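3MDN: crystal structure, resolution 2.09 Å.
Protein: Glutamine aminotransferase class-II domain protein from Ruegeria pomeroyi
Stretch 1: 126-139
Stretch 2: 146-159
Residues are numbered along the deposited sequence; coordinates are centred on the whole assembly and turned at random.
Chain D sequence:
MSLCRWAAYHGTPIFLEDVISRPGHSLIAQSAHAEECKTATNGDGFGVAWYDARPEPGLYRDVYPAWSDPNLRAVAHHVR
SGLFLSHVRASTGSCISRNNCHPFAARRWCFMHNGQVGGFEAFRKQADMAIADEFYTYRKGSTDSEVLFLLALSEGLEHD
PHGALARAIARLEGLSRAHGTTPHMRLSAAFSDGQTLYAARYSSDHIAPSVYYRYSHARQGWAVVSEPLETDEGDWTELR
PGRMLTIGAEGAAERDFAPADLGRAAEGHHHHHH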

# COMPACT_ATOMS: atom_id res chain seq x y z
N GLN D 126 4.41 9.84 29.63
CA GLN D 126 3.69 10.81 30.44
C GLN D 126 2.62 11.55 29.63
O GLN D 126 1.53 11.84 30.14
CB GLN D 126 4.65 11.83 31.06
CG GLN D 126 5.67 11.22 32.04
CD GLN D 126 7.03 11.04 31.38
OE1 GLN D 126 8.03 11.57 31.87
NE2 GLN D 126 7.07 10.30 30.27
N ALA D 127 2.92 11.86 28.36
CA ALA D 127 1.91 12.47 27.53
C ALA D 127 0.73 11.52 27.34
O ALA D 127 -0.42 11.94 27.39
CB ALA D 127 2.47 12.91 26.19
N ASP D 128 1.03 10.24 27.11
CA ASP D 128 -0.01 9.22 26.96
C ASP D 128 -0.85 9.10 28.24
O ASP D 128 -2.07 8.99 28.17
CB ASP D 128 0.60 7.85 26.62
CG ASP D 128 0.95 7.71 25.14
OD1 ASP D 128 0.59 8.60 24.36
OD2 ASP D 128 1.62 6.71 24.76
N MSE D 129 -0.17 9.09 29.39
CA MSE D 129 -0.77 8.91 30.71
C MSE D 129 -1.78 10.02 31.02
O MSE D 129 -2.75 9.80 31.75
CB MSE D 129 0.33 8.91 31.77
CG MSE D 129 -0.05 8.42 33.20
SE MSE D 129 1.23 9.17 34.53
CE MSE D 129 0.95 11.10 34.17
N ALA D 130 -1.54 11.19 30.44
CA ALA D 130 -2.43 12.35 30.61
C ALA D 130 -3.73 12.25 29.84
O ALA D 130 -4.62 13.04 30.08
CB ALA D 130 -1.72 13.63 30.22
N ILE D 131 -3.85 11.34 28.88
CA ILE D 131 -5.10 11.20 28.17
C ILE D 131 -6.17 10.54 29.07
O ILE D 131 -5.89 9.51 29.68
CB ILE D 131 -4.90 10.37 26.86
CG1 ILE D 131 -3.96 11.10 25.89
CG2 ILE D 131 -6.25 10.10 26.19
CD1 ILE D 131 -3.33 10.15 24.81
N ALA D 132 -7.38 11.10 29.15
CA ALA D 132 -8.46 10.48 29.96
C ALA D 132 -8.76 9.09 29.43
O ALA D 132 -8.68 8.87 28.21
CB ALA D 132 -9.74 11.31 29.97
N ASP D 133 -9.13 8.19 30.33
CA ASP D 133 -9.56 6.84 30.00
C ASP D 133 -10.61 6.84 28.89
O ASP D 133 -10.59 5.99 28.00
CB ASP D 133 -10.16 6.12 31.23
CG ASP D 133 -9.18 6.00 32.41
OD1 ASP D 133 -9.65 5.67 33.51
OD2 ASP D 133 -7.96 6.22 32.24
N GLU D 134 -11.56 7.76 28.97
CA GLU D 134 -12.67 7.83 28.02
C GLU D 134 -12.18 7.92 26.55
O GLU D 134 -12.82 7.42 25.63
CB GLU D 134 -13.50 9.09 28.32
CG GLU D 134 -14.90 9.13 27.69
CD GLU D 134 -15.61 10.47 27.91
OE1 GLU D 134 -15.28 11.20 28.88
OE2 GLU D 134 -16.50 10.79 27.10
N PHE D 135 -11.07 8.61 26.34
CA PHE D 135 -10.61 8.85 24.98
C PHE D 135 -9.40 8.00 24.63
O PHE D 135 -8.94 8.03 23.48
CB PHE D 135 -10.38 10.36 24.70
CG PHE D 135 -11.63 11.19 24.85
CD1 PHE D 135 -12.57 11.23 23.85
CD2 PHE D 135 -11.87 11.89 26.03
CE1 PHE D 135 -13.73 12.00 24.00
CE2 PHE D 135 -13.02 12.64 26.21
CZ PHE D 135 -13.95 12.69 25.18
N TYR D 136 -8.90 7.24 25.60
CA TYR D 136 -7.66 6.49 25.39
C TYR D 136 -7.80 5.45 24.27
O TYR D 136 -6.85 5.22 23.50
CB TYR D 136 -7.13 5.87 26.68
CG TYR D 136 -5.67 5.52 26.55
CD1 TYR D 136 -5.27 4.26 26.11
CD2 TYR D 136 -4.69 6.47 26.83
CE1 TYR D 136 -3.92 3.95 25.97
CE2 TYR D 136 -3.34 6.17 26.68
CZ TYR D 136 -2.96 4.91 26.26
OH TYR D 136 -1.61 4.62 26.11
N THR D 137 -8.97 4.85 24.16
CA THR D 137 -9.26 3.94 23.08
C THR D 137 -8.98 4.52 21.67
O THR D 137 -8.70 3.78 20.74
CB THR D 137 -10.71 3.45 23.18
OG1 THR D 137 -10.95 2.48 22.17
CG2 THR D 137 -11.70 4.63 23.00
N TYR D 138 -9.07 5.83 21.50
CA TYR D 138 -8.76 6.48 20.23
C TYR D 138 -7.24 6.66 19.98
O TYR D 138 -6.84 7.15 18.92
CB TYR D 138 -9.46 7.85 20.14
CG TYR D 138 -10.96 7.74 20.30
CD1 TYR D 138 -11.59 8.18 21.45
CD2 TYR D 138 -11.74 7.16 19.30
CE1 TYR D 138 -12.99 8.06 21.59
CE2 TYR D 138 -13.12 7.03 19.44
CZ TYR D 138 -13.74 7.49 20.58
OH TYR D 138 -15.11 7.36 20.73
N ARG D 139 -6.40 6.30 20.95
CA ARG D 139 -4.96 6.50 20.79
C ARG D 139 -4.42 5.31 19.98
O ARG D 139 -4.28 4.23 20.52
CB ARG D 139 -4.27 6.67 22.16
CG ARG D 139 -2.71 6.71 22.17
CD ARG D 139 -2.14 7.75 21.24
NE ARG D 139 -0.77 8.11 21.60
CZ ARG D 139 0.04 8.85 20.85
NH1 ARG D 139 -0.35 9.30 19.66
NH2 ARG D 139 1.27 9.12 21.29
N GLU D 146 -1.53 13.48 17.68
CA GLU D 146 -2.67 12.66 18.10
C GLU D 146 -2.92 12.84 19.59
O GLU D 146 -4.06 12.97 20.02
CB GLU D 146 -2.47 11.20 17.73
CG GLU D 146 -3.71 10.34 17.98
CD GLU D 146 -3.54 8.89 17.66
OE1 GLU D 146 -2.42 8.33 17.86
OE2 GLU D 146 -4.57 8.27 17.25
N VAL D 147 -1.85 12.89 20.38
CA VAL D 147 -1.97 13.31 21.77
C VAL D 147 -2.67 14.66 21.96
O VAL D 147 -3.62 14.76 22.73
CB VAL D 147 -0.60 13.36 22.48
CG1 VAL D 147 -0.80 13.61 24.00
CG2 VAL D 147 0.10 12.05 22.30
N LEU D 148 -2.21 15.69 21.25
CA LEU D 148 -2.80 17.00 21.40
C LEU D 148 -4.33 16.91 21.21
O LEU D 148 -5.12 17.52 21.95
CB LEU D 148 -2.18 17.96 20.38
CG LEU D 148 -1.77 19.41 20.69
CD1 LEU D 148 -1.96 20.25 19.45
CD2 LEU D 148 -2.51 20.05 21.88
N PHE D 149 -4.75 16.18 20.19
CA PHE D 149 -6.18 16.05 19.88
C PHE D 149 -6.92 15.34 21.01
O PHE D 149 -7.95 15.80 21.47
CB PHE D 149 -6.37 15.28 18.58
CG PHE D 149 -7.81 14.97 18.22
CD1 PHE D 149 -8.80 15.94 18.32
CD2 PHE D 149 -8.14 13.73 17.68
CE1 PHE D 149 -10.12 15.65 17.91
CE2 PHE D 149 -9.46 13.43 17.30
CZ PHE D 149 -10.44 14.39 17.41
N LEU D 150 -6.39 14.22 21.45
CA LEU D 150 -7.10 13.43 22.48
C LEU D 150 -7.06 14.11 23.85
O LEU D 150 -8.03 14.01 24.62
CB LEU D 150 -6.53 12.02 22.56
CG LEU D 150 -6.67 11.30 21.21
CD1 LEU D 150 -6.07 9.94 21.33
CD2 LEU D 150 -8.14 11.22 20.75
N LEU D 151 -5.95 14.79 24.14
CA LEU D 151 -5.86 15.66 25.32
C LEU D 151 -6.88 16.79 25.27
O LEU D 151 -7.45 17.15 26.29
CB LEU D 151 -4.48 16.30 25.44
CG LEU D 151 -3.21 15.65 26.01
CD1 LEU D 151 -2.44 16.78 26.72
CD2 LEU D 151 -3.47 14.55 27.01
N ALA D 152 -7.09 17.38 24.10
CA ALA D 152 -8.10 18.43 23.98
C ALA D 152 -9.52 17.87 24.20
O ALA D 152 -10.34 18.51 24.88
CB ALA D 152 -7.99 19.16 22.64
N LEU D 153 -9.81 16.70 23.64
CA LEU D 153 -11.05 15.98 24.00
C LEU D 153 -11.14 15.76 25.51
O LEU D 153 -12.16 16.10 26.12
CB LEU D 153 -11.21 14.65 23.22
CG LEU D 153 -11.63 14.91 21.76
CD1 LEU D 153 -11.30 13.77 20.80
CD2 LEU D 153 -13.11 15.32 21.64
N SER D 154 -10.08 15.22 26.12
CA SER D 154 -10.04 14.99 27.59
C SER D 154 -10.33 16.28 28.36
O SER D 154 -10.93 16.23 29.43
CB SER D 154 -8.68 14.42 28.03
OG SER D 154 -8.35 13.27 27.25
N GLU D 155 -9.93 17.42 27.80
CA GLU D 155 -10.14 18.73 28.42
C GLU D 155 -11.47 19.43 28.05
O GLU D 155 -11.64 20.59 28.35
CB GLU D 155 -8.98 19.68 28.07
CG GLU D 155 -7.61 19.35 28.70
CD GLU D 155 -7.57 19.58 30.22
OE1 GLU D 155 -8.40 20.33 30.75
OE2 GLU D 155 -6.71 19.01 30.90
N GLY D 156 -12.41 18.74 27.40
CA GLY D 156 -13.72 19.33 27.09
C GLY D 156 -13.88 19.94 25.70
O GLY D 156 -14.74 20.81 25.52
N LEU D 157 -13.09 19.48 24.72
CA LEU D 157 -13.20 20.00 23.34
C LEU D 157 -14.65 20.02 22.84
O LEU D 157 -15.06 20.97 22.16
CB LEU D 157 -12.31 19.23 22.36
CG LEU D 157 -12.37 19.65 20.88
CD1 LEU D 157 -11.70 20.98 20.68
CD2 LEU D 157 -11.68 18.65 19.98
N GLU D 158 -15.41 18.99 23.21
CA GLU D 158 -16.81 18.84 22.81
C GLU D 158 -17.74 19.97 23.21
O GLU D 158 -18.66 20.28 22.47
CB GLU D 158 -17.39 17.47 23.24
CG GLU D 158 -16.86 16.30 22.37
CD GLU D 158 -17.13 14.92 22.97
OE1 GLU D 158 -16.79 14.70 24.15
OE2 GLU D 158 -17.65 14.03 22.25
N HIS D 159 -17.52 20.60 24.35
CA HIS D 159 -18.36 21.73 24.72
C HIS D 159 -17.62 23.07 24.86
O HIS D 159 -18.26 24.10 25.02
CB HIS D 159 -19.13 21.41 26.00
CG HIS D 159 -18.25 20.90 27.10
ND1 HIS D 159 -17.41 21.73 27.82
CD2 HIS D 159 -18.05 19.66 27.58
CE1 HIS D 159 -16.74 21.01 28.71
NE2 HIS D 159 -17.11 19.75 28.58

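The strongest link between the two stretches is a buried salt bridge between R139 and E146, with R139 NH1 donating to E146 OE1 at 2.9 Å. E146 reaches it from the helix with chi1 and chi2 both t, an extended chain that carries the carboxylate to the edge of the guanidinium, near its plane, where the N-H groups lie. The arginine is also held from within its own stretch: R139 NE donates to D128 OD1 at 3.1 Å, and a weak bond runs from R139 NH2 to the same D128 OD1 at 3.2 Å. One guanidinium thus ties two acidic side chains together, and its charge is balanced where solvent is scarce. Its flat face is left for apolar contact, and V147 CG2 lies over it, 3.3 Å from R139 NH2. The other carboxylate oxygen, E146 OE2, comes within 3.0 Å of Y138 O; both are acceptors, so this approach is not a hydrogen bond, and E146 OE2 is satisfied by a residue just outside the stretches.

At the other end of the contact, the backbone A132 N donates to S154 OG at 3.0 Å, with an angle of 160° at the hydrogen. S154, with chi1 m, turns its hydroxyl back along its own helix and donates from S154 OG to L150 O at 2.8 Å. A small hydroxyl suits this position, since it accepts from A132 N across the contact while donating to L150 O within its own helix. A132 has only a methyl group here, and its CB lies 3.6 Å from S154 OG.

Around these polar sites the packing is largely apolar. F135 has the largest area covered by the opposite stretch, 97 Å². Its CA-to-CB bond points toward the helix, and L153 CB sits over one face of the ring, 3.6 Å from the centroid and 7° off the normal, a CH-pi contact. At the ring edge, F135 CZ lies 3.6 Å from E158 OE1.

L150 also points toward the first stretch and fills the space beside the turn from Y136 to R139: L150 CD2 meets Y138 CB at 3.7 Å, and L150 CD1 lies 3.7 Å from R139 CA. I131 CG2 reaches L150 CB at 4.1 Å, while I131 CG1 packs against L151 CD2 at 3.7 Å. That same leucine methyl, L151 CD2, contacts A130 CB at 3.8 Å. A127 CB approaches V147 CG1 at 4.0 Å. In all, the two stretches bury 703 Å² against each other.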